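Local coordinates for protein endoglucanase (Clostridium thermocellum, PDB 2E4T) that hydrolyses internal beta-1,4-glucan linkages in cellulose and xyloglucan, the work of an endoglucanase whose family 44 glycoside hydrolase part is the chain described here, at residues L106-Q110 / M158-V162; E226-L232 / L277-H283; R255-D259 / N341-S345; T316-P320 / L336-P340. Residues are numbered along the deposited sequence.

Interaction 1. Residues L106-Q110 / M158-V162; sequences LITLQ and MDEFV
L109 centres this buried contact. In its m,t rotamer it points at the helix, placing CD2 3.6 Å from F161 CE2, CD1 3.9 Å from V162 CG2 and CB 4.0 Å from M158 SD. A branched leucine suits the spot because its two methyls reach two successive residues of the helix. F161, with chi1 near 180°, reaches across to the strand, where F161 CZ lies 4.4 Å from I107 CG2, while T108 points the other way. Residues 106-109 are extended strand and 158-162 are the first turn of a helix, V162 N bonding to M158 O at 3.0 Å; the axes run nearly antiparallel, 156° apart and 10.5 Å at closest approach, with the CA atoms of L109 and M158 7.0 Å apart. This is the strand-against-helix layering of a TIM-like barrel: strand 104-109 belongs to the inner barrel and helix 158-169 to the outer layer. W53 stacks on F161, and the calcium ligand Y155 lies just before this helix. M158 (m,m), whose polarisable sulfur suits both the apolar centre and its rim, accepts a weak hydrogen bond, Q110 N to M158 SD 3.5 Å. Q110 folds back (chi1 m, chi2 p), setting OE1 3.3 Å from M158 SD and, at the ring edge, 3.5 Å from F161 CE2. Q110 NE2 donates to T108 O at 3.0 Å and also to the carbonyl of T48.

Interaction 2. Residues E226-L232 / L277-H283; sequences EIFGPAL and LDVLDVH
Strands 226-232 and 279-284 are neighbours in the parallel eight-stranded barrel of this TIM-like fold; the axes of the short segments lie 4.3 Å apart at 11°. E226 begins the strand, its carboxylate forming a salt bridge with K354 and hydrogen bonds with Y104 and Y387. Both backbone polar atoms of I227 are engaged: I227 N donates to D278 OD2 (2.9 Å), also salt-bridged to K219, and I227 O accepts from D278 N (2.9 Å) and V279 N (3.0 Å). F228 pairs with V279, and its flat ring suits a branched valine: V279 CG2 sits 3.7 Å from the F228 ring centroid, a CH-pi contact over the face. G229 carries the ladder on at phi/psi -171/165°, G229 N to V279 O at 3.1 Å and D281 N to G229 O at 2.9 Å; a CB here would lie about 4.2 Å from L277 CD1, so its absence suits the close packing. A cis peptide then leads into P230, which has no amide hydrogen and packs CD 4.0 Å from L280 CD1. A231 (phi/psi 61/45°) makes the beta bulge that shifts the register by one, so D281 O receives weak bonds from A231 N (2.8 Å) and L232 N (3.5 Å). D281 itself reaches T358 on the next strand. L232 pairs with V282, CB to CG1 4.4 Å, and L232 O accepts from H283 N at 2.7 Å.

Interaction 3. Residues R255-D259 / N341-S345; sequences RWFID and NLLDS
S345 OG is the polar hub between two helices of the outer layer of the TIM-like barrel, 257-272 and 338-349. It donates to D259 OD1 at 2.6 Å and accepts from W256 NE1 at 3.0 Å; the indole nitrogen also makes a weak 3.3 Å bond to D259 OD1. Serine suits the place because its short side chain (chi1 m) brings a hydroxyl able both to give and to take where the backbones come close, the CA atoms of D259 and S345 being 5.9 Å apart. D259 leaves its backbone sideways, and its m rotamer brings OD1 within hydrogen-bonding distance of S345 OG. A water donates to S345 OG (2.8 Å) and D344 OD2 (2.7 Å) and accepts from R255 NH2 (2.9 Å). The long R255 side chain, t at chi1 and chi2, carries R255 NH2 to N341 OD1 at 2.9 Å, while its NH1 forms a salt bridge with D334. Residues 341-345 are regular helix, S345 N bonding to N341 O at 3.0 Å. W256, extended at phi/psi -160/165° with chi1 p, occupies the N-cap position of helix 257-272 and lays its indole across the gap with its NE1 edge to the serine, while W256 CH2 is 3.8 Å from L342 CD2. Deeper in, the branched I258 (m,m) closes the seam, I258 CD1 3.9 Å from L342 CD2 and I258 CG2 3.9 Å from S345 CB.

Interaction 4. Residues T316-P320 / L336-P340; sequences TLWDP and LPILP
P337 lays its ring against the backbone of the loop 316-320: P337 CB is 3.4 Å from W318 C, 3.6 Å from D319 N and 3.8 Å from L317 C, while P337 CD lies 4.2 Å from P320 CB. A cis peptide before it turns the chain, and with phi/psi of -72/151° it takes the N-cap position of helix 338-349, an outer helix of the TIM-like barrel. Facing it, T316 and L317 have near-helical backbone angles (-62/-23° and -65/-35°), so that two successive carbonyls point at the helix start: I338 N donates to T316 O at 3.0 Å and L339 N to L317 O at 2.9 Å. Leucine and isoleucine fill the space beside these bonds, L317 CD2 (m,t) 3.8 Å from I338 CG2 and L317 CB 3.9 Å from L339 CD1, and both L317 and I338 touch W284 of strand 279-284. T316 CG2 meets L336 CD2 at 3.8 Å, T316 OG1 bonds to E324, and P340 CD lies 3.1 Å from L317 O. The amides of a first helical turn lack acceptors within their helix; here T316 and L317 supply them for I338 and L339, while P337 and P340 have no amide hydrogen to satisfy.

From the N terminus, interaction 1 comes first, closing the excursion from barrel strand 104-109 out to helix 158-169 before interaction 2 begins. Interaction 2 then joins strands 226-232 and 279-284, the two ends of a beta-alpha-beta crossover through helix 257-272. Interaction 3 starts on that helix and ends on helix 338-349, so its span crosses that of interaction 2, and interaction 4 falls wholly within it, fastening the start of helix 338-349 to an earlier loop. The contacts meet directly: L106 touches F228, L232 packs on I258 and F257, and W256 reaches I338. Barrel wall, outer helices and peripheral loop thus form one continuous packing path.

Interaction 1. Residues L106-Q110 / M158-V162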
loop_
_atom_site.group_PDB
_atom_site.type_symbol
_atom_site.label_atom_id
_atom_site.label_comp_id
_atom_site.label_asym_id
_atom_site.label_seq_id
_atom_site.Cartn_x
_atom_site.Cartn_y
_atom_site.Cartn_z
ATOM N N LEU A 106 -0.132 -6.394 8.328
ATOM C CA LEU A 106 1.281 -6.085 8.142
ATOM C C LEU A 106 1.734 -5.219 9.324
ATOM O O LEU A 106 1.192 -4.136 9.542
ATOM C CB LEU A 106 1.440 -5.301 6.828
ATOM C CG LEU A 106 2.821 -4.712 6.557
ATOM C CD1 LEU A 106 3.884 -5.806 6.505
ATOM C CD2 LEU A 106 2.810 -3.951 5.235
ATOM N N ILE A 107 2.670 -5.773 10.129
ATOM C CA ILE A 107 3.144 -5.081 11.326
ATOM C C ILE A 107 4.575 -4.585 11.108
ATOM O O ILE A 107 5.474 -5.368 10.796
ATOM C CB ILE A 107 3.087 -6.040 12.550
ATOM C CG1 ILE A 107 1.652 -6.464 12.847
ATOM C CG2 ILE A 107 3.770 -5.417 13.774
ATOM C CD1 ILE A 107 0.651 -5.344 13.070
ATOM N N THR A 108 4.773 -3.293 11.366
ATOM C CA THR A 108 6.139 -2.743 11.289
ATOM C C THR A 108 6.932 -3.122 12.524
ATOM O O THR A 108 6.481 -2.940 13.683
ATOM C CB THR A 108 6.073 -1.245 11.131
ATOM O OG1 THR A 108 5.420 -0.942 9.863
ATOM C CG2 THR A 108 7.468 -0.618 11.090
ATOM N N LEU A 109 8.140 -3.624 12.265
ATOM C CA LEU A 109 9.157 -3.875 13.277
ATOM C C LEU A 109 10.200 -2.739 13.214
ATOM O O LEU A 109 10.313 -2.001 12.244
ATOM C CB LEU A 109 9.823 -5.241 13.055
ATOM C CG LEU A 109 8.839 -6.423 13.085
ATOM C CD1 LEU A 109 9.622 -7.711 12.772
ATOM C CD2 LEU A 109 8.125 -6.518 14.428
ATOM N N GLN A 110 10.979 -2.646 14.319
ATOM C CA GLN A 110 11.794 -1.473 14.577
ATOM C C GLN A 110 13.270 -1.757 14.241
ATOM O O GLN A 110 13.891 -2.660 14.814
ATOM C CB GLN A 110 11.640 -1.118 16.070
ATOM C CG GLN A 110 10.241 -0.601 16.399
ATOM C CD GLN A 110 9.117 -1.612 16.210
ATOM O OE1 GLN A 110 9.185 -2.748 16.727
ATOM N NE2 GLN A 110 8.068 -1.204 15.478
ATOM N N MET A 158 13.497 -7.854 18.785
ATOM C CA MET A 158 12.467 -8.045 17.755
ATOM C C MET A 158 11.985 -9.480 17.636
ATOM O O MET A 158 10.779 -9.700 17.437
ATOM C CB MET A 158 12.912 -7.503 16.387
ATOM C CG MET A 158 13.055 -5.991 16.347
ATOM S SD MET A 158 11.517 -5.119 16.725
ATOM C CE MET A 158 11.774 -4.668 18.435
ATOM N N ASP A 159 12.889 -10.455 17.710
ATOM C CA ASP A 159 12.416 -11.824 17.603
ATOM C C ASP A 159 11.493 -12.187 18.793
ATOM O O ASP A 159 10.552 -12.954 18.611
ATOM C CB ASP A 159 13.553 -12.825 17.362
ATOM C CG ASP A 159 14.619 -12.888 18.436
ATOM O OD1 ASP A 159 14.655 -12.110 19.403
ATOM O OD2 ASP A 159 15.498 -13.818 18.229
ATOM N N GLU A 160 11.765 -11.636 19.984
ATOM C CA GLU A 160 10.925 -11.893 21.126
ATOM C C GLU A 160 9.516 -11.291 20.919
ATOM O O GLU A 160 8.503 -11.893 21.300
ATOM C CB GLU A 160 11.587 -11.364 22.394
ATOM C CG GLU A 160 10.867 -11.823 23.655
ATOM C CD GLU A 160 11.666 -11.475 24.908
ATOM O OE1 GLU A 160 12.036 -10.268 25.083
ATOM O OE2 GLU A 160 11.933 -12.408 25.719
ATOM N N PHE A 161 9.460 -10.102 20.290
ATOM C CA PHE A 161 8.183 -9.468 19.939
ATOM C C PHE A 161 7.410 -10.399 18.974
ATOM O O PHE A 161 6.214 -10.700 19.185
ATOM C CB PHE A 161 8.521 -8.120 19.318
ATOM C CG PHE A 161 7.393 -7.229 18.820
ATOM C CD1 PHE A 161 6.051 -7.409 19.138
ATOM C CD2 PHE A 161 7.772 -6.138 18.030
ATOM C CE1 PHE A 161 5.102 -6.537 18.634
ATOM C CE2 PHE A 161 6.814 -5.253 17.540
ATOM C CZ PHE A 161 5.487 -5.452 17.846
ATOM N N VAL A 162 8.062 -10.827 17.891
ATOM C CA VAL A 162 7.403 -11.741 16.945
ATOM C C VAL A 162 6.945 -13.009 17.657
ATOM O O VAL A 162 5.842 -13.521 17.433
ATOM C CB VAL A 162 8.297 -12.013 15.728
ATOM C CG1 VAL A 162 7.662 -13.059 14.820
ATOM C CG2 VAL A 162 8.527 -10.717 14.965
#

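Interaction 2. Residues E226-L232 / L277-H283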
loop_
_atom_site.group_PDB
_atom_site.type_symbol
_atom_site.label_atom_id
_atom_site.label_comp_id
_atom_site.label_asym_id
_atom_site.label_seq_id
_atom_site.Cartn_x
_atom_site.Cartn_y
_atom_site.Cartn_z
ATOM N N GLU A 226 6.071 -13.033 5.888
ATOM C CA GLU A 226 6.649 -12.306 4.752
ATOM C C GLU A 226 7.328 -11.044 5.249
ATOM O O GLU A 226 6.726 -10.292 6.039
ATOM C CB GLU A 226 5.541 -11.967 3.748
ATOM C CG GLU A 226 5.108 -13.208 3.013
ATOM C CD GLU A 226 3.994 -12.978 2.005
ATOM O OE1 GLU A 226 3.035 -12.228 2.287
ATOM O OE2 GLU A 226 4.079 -13.549 0.914
ATOM N N ILE A 227 8.538 -10.815 4.742
ATOM C CA ILE A 227 9.293 -9.603 5.072
ATOM C C ILE A 227 9.178 -8.609 3.937
ATOM O O ILE A 227 9.435 -8.909 2.752
ATOM C CB ILE A 227 10.792 -9.994 5.333
ATOM C CG1 ILE A 227 10.912 -10.757 6.643
ATOM C CG2 ILE A 227 11.679 -8.749 5.284
ATOM C CD1 ILE A 227 10.755 -9.812 7.916
ATOM N N PHE A 228 8.790 -7.378 4.336
ATOM C CA PHE A 228 8.590 -6.244 3.448
ATOM C C PHE A 228 9.691 -5.206 3.697
ATOM O O PHE A 228 9.974 -4.866 4.863
ATOM C CB PHE A 228 7.248 -5.531 3.796
ATOM C CG PHE A 228 5.990 -6.261 3.413
ATOM C CD1 PHE A 228 5.688 -7.519 3.922
ATOM C CD2 PHE A 228 5.073 -5.650 2.558
ATOM C CE1 PHE A 228 4.500 -8.158 3.593
ATOM C CE2 PHE A 228 3.871 -6.283 2.245
ATOM C CZ PHE A 228 3.592 -7.561 2.761
ATOM N N GLY A 229 10.255 -4.665 2.617
ATOM C CA GLY A 229 11.155 -3.546 2.759
ATOM C C GLY A 229 11.464 -2.990 1.384
ATOM O O GLY A 229 11.178 -3.641 0.369
ATOM N N PRO A 230 12.027 -1.770 1.329
ATOM C CA PRO A 230 12.489 -0.973 2.463
ATOM C C PRO A 230 11.519 0.087 2.982
ATOM O O PRO A 230 11.908 0.887 3.831
ATOM C CB PRO A 230 13.832 -0.327 1.957
ATOM C CG PRO A 230 13.905 -0.642 0.465
ATOM C CD PRO A 230 12.514 -1.197 0.063
ATOM N N ALA A 231 10.273 0.108 2.451
ATOM C CA ALA A 231 9.281 1.124 2.878
ATOM C C ALA A 231 9.804 2.530 2.547
ATOM O O ALA A 231 9.713 3.474 3.345
ATOM C CB ALA A 231 8.877 0.981 4.333
ATOM N N LEU A 232 10.346 2.667 1.327
ATOM C CA LEU A 232 10.960 3.932 0.899
ATOM C C LEU A 232 9.930 5.029 0.721
ATOM O O LEU A 232 8.809 4.792 0.182
ATOM C CB LEU A 232 11.732 3.713 -0.411
ATOM C CG LEU A 232 12.863 2.711 -0.345
ATOM C CD1 LEU A 232 13.477 2.560 -1.732
ATOM C CD2 LEU A 232 13.940 3.120 0.671
ATOM N N LEU A 277 13.842 -11.508 1.547
ATOM C CA LEU A 277 12.975 -10.391 1.170
ATOM C C LEU A 277 11.801 -11.009 0.410
ATOM O O LEU A 277 12.020 -11.606 -0.649
ATOM C CB LEU A 277 13.682 -9.416 0.248
ATOM C CG LEU A 277 12.838 -8.241 -0.249
ATOM C CD1 LEU A 277 12.430 -7.300 0.896
ATOM C CD2 LEU A 277 13.493 -7.528 -1.377
ATOM N N ASP A 278 10.587 -10.847 0.945
ATOM C CA ASP A 278 9.415 -11.360 0.246
ATOM C C ASP A 278 8.754 -10.308 -0.634
ATOM O O ASP A 278 8.218 -10.650 -1.712
ATOM C CB ASP A 278 8.411 -11.923 1.237
ATOM C CG ASP A 278 8.992 -13.114 1.954
ATOM O OD1 ASP A 278 8.972 -14.223 1.349
ATOM O OD2 ASP A 278 9.494 -12.936 3.091
ATOM N N VAL A 279 8.753 -9.056 -0.176
ATOM C CA VAL A 279 7.975 -8.017 -0.814
ATOM C C VAL A 279 8.789 -6.719 -0.844
ATOM O O VAL A 279 9.183 -6.208 0.202
ATOM C CB VAL A 279 6.639 -7.761 -0.089
ATOM C CG1 VAL A 279 5.773 -6.853 -0.931
ATOM C CG2 VAL A 279 5.909 -9.061 0.236
ATOM N N LEU A 280 9.049 -6.223 -2.057
ATOM C CA LEU A 280 9.610 -4.885 -2.257
ATOM C C LEU A 280 8.493 -3.884 -1.957
ATOM O O LEU A 280 7.432 -3.955 -2.561
ATOM C CB LEU A 280 10.098 -4.753 -3.701
ATOM C CG LEU A 280 10.713 -3.400 -4.033
ATOM C CD1 LEU A 280 12.058 -3.226 -3.324
ATOM C CD2 LEU A 280 10.911 -3.261 -5.546
ATOM N N ASP A 281 8.765 -2.984 -1.006
ATOM C CA ASP A 281 7.726 -2.130 -0.387
ATOM C C ASP A 281 8.133 -0.682 -0.549
ATOM O O ASP A 281 9.240 -0.281 -0.094
ATOM C CB ASP A 281 7.756 -2.519 1.144
ATOM C CG ASP A 281 6.891 -1.684 2.025
ATOM O OD1 ASP A 281 6.529 -0.551 1.621
ATOM O OD2 ASP A 281 6.549 -2.204 3.122
ATOM N N VAL A 282 7.295 0.102 -1.231
ATOM C CA VAL A 282 7.580 1.504 -1.425
ATOM C C VAL A 282 6.304 2.331 -1.120
ATOM O O VAL A 282 5.175 1.824 -1.134
ATOM C CB VAL A 282 8.078 1.836 -2.851
ATOM C CG1 VAL A 282 9.403 1.132 -3.141
ATOM C CG2 VAL A 282 7.002 1.462 -3.908
ATOM N N HIS A 283 6.553 3.624 -0.866
ATOM C CA HIS A 283 5.493 4.613 -0.704
ATOM C C HIS A 283 5.490 5.479 -1.958
ATOM O O HIS A 283 6.554 5.876 -2.456
ATOM C CB HIS A 283 5.747 5.491 0.508
ATOM C CG HIS A 283 5.806 4.709 1.774
ATOM N ND1 HIS A 283 5.482 3.397 1.987
ATOM C CD2 HIS A 283 6.211 5.189 2.997
ATOM C CE1 HIS A 283 5.672 3.121 3.302
ATOM N NE2 HIS A 283 6.132 4.201 3.921
#

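Interaction 3. Residues R255-D259 / N341-S345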
loop_
_atom_site.group_PDB
_atom_site.type_symbol
_atom_site.label_atom_id
_atom_site.label_comp_id
_atom_site.label_asym_id
_atom_site.label_seq_id
_atom_site.Cartn_x
_atom_site.Cartn_y
_atom_site.Cartn_z
ATOM N N ARG A 255 21.652 1.034 -11.668
ATOM C CA ARG A 255 20.889 2.092 -12.266
ATOM C C ARG A 255 20.190 2.961 -11.187
ATOM O O ARG A 255 19.938 4.163 -11.413
ATOM C CB ARG A 255 19.844 1.489 -13.255
ATOM C CG ARG A 255 19.254 2.475 -14.247
ATOM C CD ARG A 255 18.446 1.755 -15.284
ATOM N NE ARG A 255 17.128 1.271 -14.802
ATOM C CZ ARG A 255 15.942 1.803 -15.049
ATOM N NH1 ARG A 255 15.817 2.954 -15.718
ATOM N NH2 ARG A 255 14.855 1.152 -14.648
ATOM N N TRP A 256 19.777 2.320 -10.100
ATOM C CA TRP A 256 19.112 2.992 -8.979
ATOM C C TRP A 256 19.228 2.108 -7.754
ATOM O O TRP A 256 19.543 0.882 -7.853
ATOM C CB TRP A 256 17.670 3.404 -9.251
ATOM C CG TRP A 256 16.671 2.376 -9.667
ATOM C CD1 TRP A 256 16.876 1.093 -10.168
ATOM C CD2 TRP A 256 15.251 2.590 -9.722
ATOM N NE1 TRP A 256 15.666 0.530 -10.535
ATOM C CE2 TRP A 256 14.665 1.418 -10.262
ATOM C CE3 TRP A 256 14.437 3.674 -9.376
ATOM C CZ2 TRP A 256 13.297 1.318 -10.472
ATOM C CZ3 TRP A 256 13.088 3.574 -9.591
ATOM C CH2 TRP A 256 12.523 2.400 -10.133
ATOM N N PHE A 257 18.955 2.691 -6.595
ATOM C CA PHE A 257 19.003 1.990 -5.319
ATOM C C PHE A 257 18.065 0.787 -5.305
ATOM O O PHE A 257 18.426 -0.251 -4.696
ATOM C CB PHE A 257 18.737 2.938 -4.142
ATOM C CG PHE A 257 18.725 2.207 -2.848
ATOM C CD1 PHE A 257 19.899 1.822 -2.227
ATOM C CD2 PHE A 257 17.505 1.872 -2.255
ATOM C CE1 PHE A 257 19.880 1.049 -1.064
ATOM C CE2 PHE A 257 17.473 1.108 -1.090
ATOM C CZ PHE A 257 18.663 0.695 -0.484
ATOM N N ILE A 258 16.903 0.854 -5.959
ATOM C CA ILE A 258 16.033 -0.334 -6.005
ATOM C C ILE A 258 16.793 -1.561 -6.455
ATOM O O ILE A 258 16.652 -2.657 -5.873
ATOM C CB ILE A 258 14.878 -0.054 -7.011
ATOM C CG1 ILE A 258 13.964 1.094 -6.528
ATOM C CG2 ILE A 258 14.099 -1.322 -7.307
ATOM C CD1 ILE A 258 13.197 0.812 -5.253
ATOM N N ASP A 259 17.628 -1.430 -7.515
ATOM C CA ASP A 259 18.372 -2.605 -8.014
ATOM C C ASP A 259 19.392 -3.099 -7.014
ATOM O O ASP A 259 19.590 -4.318 -6.859
ATOM C CB ASP A 259 19.098 -2.233 -9.309
ATOM C CG ASP A 259 18.141 -2.034 -10.488
ATOM O OD1 ASP A 259 16.987 -2.490 -10.413
ATOM O OD2 ASP A 259 18.624 -1.456 -11.508
ATOM N N ASN A 341 8.778 -0.330 -14.267
ATOM C CA ASN A 341 10.196 -0.186 -13.906
ATOM C C ASN A 341 10.533 -0.977 -12.628
ATOM O O ASN A 341 11.579 -1.646 -12.564
ATOM C CB ASN A 341 10.622 1.275 -13.832
ATOM C CG ASN A 341 11.014 1.778 -15.196
ATOM O OD1 ASN A 341 12.198 1.713 -15.554
ATOM N ND2 ASN A 341 10.078 2.230 -16.000
ATOM N N LEU A 342 9.669 -0.877 -11.603
ATOM C CA LEU A 342 9.917 -1.640 -10.374
ATOM C C LEU A 342 9.869 -3.147 -10.674
ATOM O O LEU A 342 10.698 -3.929 -10.177
ATOM C CB LEU A 342 8.897 -1.255 -9.300
ATOM C CG LEU A 342 9.052 0.170 -8.771
ATOM C CD1 LEU A 342 7.812 0.582 -7.962
ATOM C CD2 LEU A 342 10.332 0.303 -7.898
ATOM N N LEU A 343 8.848 -3.571 -11.442
ATOM C CA LEU A 343 8.688 -4.997 -11.733
ATOM C C LEU A 343 9.863 -5.530 -12.604
ATOM O O LEU A 343 10.295 -6.674 -12.413
ATOM C CB LEU A 343 7.352 -5.260 -12.403
ATOM C CG LEU A 343 6.153 -5.026 -11.475
ATOM C CD1 LEU A 343 4.879 -4.923 -12.300
ATOM C CD2 LEU A 343 6.027 -6.114 -10.415
ATOM N N ASP A 344 10.341 -4.702 -13.527
ATOM C CA ASP A 344 11.504 -5.082 -14.360
ATOM C C ASP A 344 12.740 -5.237 -13.500
ATOM O O ASP A 344 13.558 -6.146 -13.691
ATOM C CB ASP A 344 11.716 -4.035 -15.441
ATOM C CG ASP A 344 13.008 -4.184 -16.252
ATOM O OD1 ASP A 344 12.972 -5.038 -17.103
ATOM O OD2 ASP A 344 14.022 -3.460 -16.067
ATOM N N SER A 345 12.915 -4.354 -12.503
ATOM C CA SER A 345 14.012 -4.512 -11.570
ATOM C C SER A 345 13.922 -5.792 -10.776
ATOM O O SER A 345 14.940 -6.483 -10.583
ATOM C CB SER A 345 14.083 -3.274 -10.651
ATOM O OG SER A 345 14.585 -2.170 -11.351
HETATM O O HOH W 1 14.500 -1.662 -14.062
#

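Interaction 4. Residues T316-P320 / L336-P340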
loop_
_atom_site.group_PDB
_atom_site.type_symbol
_atom_site.label_atom_id
_atom_site.label_comp_id
_atom_site.label_asym_id
_atom_site.label_seq_id
_atom_site.Cartn_x
_atom_site.Cartn_y
_atom_site.Cartn_z
ATOM N N THR A 316 0.743 7.417 -14.732
ATOM C CA THR A 316 2.193 7.324 -14.487
ATOM C C THR A 316 2.589 5.954 -13.930
ATOM O O THR A 316 3.742 5.545 -14.032
ATOM C CB THR A 316 2.615 8.458 -13.532
ATOM O OG1 THR A 316 2.278 9.667 -14.201
ATOM C CG2 THR A 316 4.060 8.397 -13.136
ATOM N N LEU A 317 1.614 5.255 -13.308
ATOM C CA LEU A 317 1.892 3.929 -12.799
ATOM C C LEU A 317 2.222 2.913 -13.911
ATOM O O LEU A 317 2.981 1.978 -13.659
ATOM C CB LEU A 317 0.718 3.397 -11.979
ATOM C CG LEU A 317 0.405 4.195 -10.714
ATOM C CD1 LEU A 317 -0.913 3.714 -10.082
ATOM C CD2 LEU A 317 1.533 4.082 -9.682
ATOM N N TRP A 318 1.581 3.044 -15.105
ATOM C CA TRP A 318 1.609 1.960 -16.071
ATOM C C TRP A 318 1.831 2.383 -17.517
ATOM O O TRP A 318 2.228 1.512 -18.323
ATOM C CB TRP A 318 0.300 1.118 -16.002
ATOM C CG TRP A 318 -0.904 1.895 -16.440
ATOM C CD1 TRP A 318 -1.733 2.685 -15.665
ATOM C CD2 TRP A 318 -1.436 1.992 -17.779
ATOM N NE1 TRP A 318 -2.720 3.251 -16.440
ATOM C CE2 TRP A 318 -2.537 2.855 -17.733
ATOM C CE3 TRP A 318 -1.047 1.426 -19.015
ATOM C CZ2 TRP A 318 -3.293 3.171 -18.870
ATOM C CZ3 TRP A 318 -1.777 1.784 -20.147
ATOM C CH2 TRP A 318 -2.885 2.641 -20.073
ATOM N N ASP A 319 1.480 3.609 -17.907
ATOM C CA ASP A 319 1.294 3.939 -19.322
ATOM C C ASP A 319 2.551 4.622 -19.841
ATOM O O ASP A 319 2.868 5.761 -19.433
ATOM C CB ASP A 319 0.115 4.923 -19.413
ATOM C CG ASP A 319 -0.159 5.476 -20.775
ATOM O OD1 ASP A 319 0.503 5.052 -21.781
ATOM O OD2 ASP A 319 -1.024 6.362 -20.862
ATOM N N PRO A 320 3.309 3.972 -20.764
ATOM C CA PRO A 320 4.529 4.616 -21.246
ATOM C C PRO A 320 4.275 5.891 -22.035
ATOM O O PRO A 320 5.250 6.703 -22.185
ATOM C CB PRO A 320 5.174 3.543 -22.139
ATOM C CG PRO A 320 4.063 2.671 -22.566
ATOM C CD PRO A 320 3.062 2.666 -21.380
ATOM N N LEU A 336 10.038 5.780 -15.725
ATOM C CA LEU A 336 8.578 5.781 -15.882
ATOM C C LEU A 336 8.226 4.913 -17.086
ATOM O O LEU A 336 8.980 4.863 -18.073
ATOM C CB LEU A 336 8.062 7.184 -16.091
ATOM C CG LEU A 336 8.334 8.132 -14.943
ATOM C CD1 LEU A 336 7.751 9.529 -15.272
ATOM C CD2 LEU A 336 7.760 7.580 -13.604
ATOM N N PRO A 337 7.066 4.231 -17.056
ATOM C CA PRO A 337 6.078 4.235 -15.978
ATOM C C PRO A 337 6.602 3.463 -14.775
ATOM O O PRO A 337 7.426 2.530 -14.899
ATOM C CB PRO A 337 4.866 3.547 -16.599
ATOM C CG PRO A 337 5.461 2.637 -17.690
ATOM C CD PRO A 337 6.646 3.410 -18.216
ATOM N N ILE A 338 6.170 3.838 -13.559
ATOM C CA ILE A 338 6.893 3.375 -12.379
ATOM C C ILE A 338 6.650 1.907 -12.063
ATOM O O ILE A 338 7.615 1.222 -11.684
ATOM C CB ILE A 338 6.627 4.310 -11.156
ATOM C CG1 ILE A 338 7.593 4.005 -10.009
ATOM C CG2 ILE A 338 5.198 4.299 -10.691
ATOM C CD1 ILE A 338 9.056 4.293 -10.311
ATOM N N LEU A 339 5.425 1.368 -12.183
ATOM C CA LEU A 339 5.247 -0.025 -11.809
ATOM C C LEU A 339 6.045 -0.961 -12.739
ATOM O O LEU A 339 6.727 -1.857 -12.228
ATOM C CB LEU A 339 3.787 -0.457 -11.697
ATOM C CG LEU A 339 2.960 0.325 -10.671
ATOM C CD1 LEU A 339 1.511 -0.185 -10.710
ATOM C CD2 LEU A 339 3.533 0.239 -9.250
ATOM N N PRO A 340 5.999 -0.790 -14.059
ATOM C CA PRO A 340 6.828 -1.685 -14.904
ATOM C C PRO A 340 8.308 -1.540 -14.608
ATOM O O PRO A 340 9.047 -2.528 -14.707
ATOM C CB PRO A 340 6.425 -1.233 -16.359
ATOM C CG PRO A 340 4.994 -0.766 -16.192
ATOM C CD PRO A 340 5.050 0.018 -14.882
#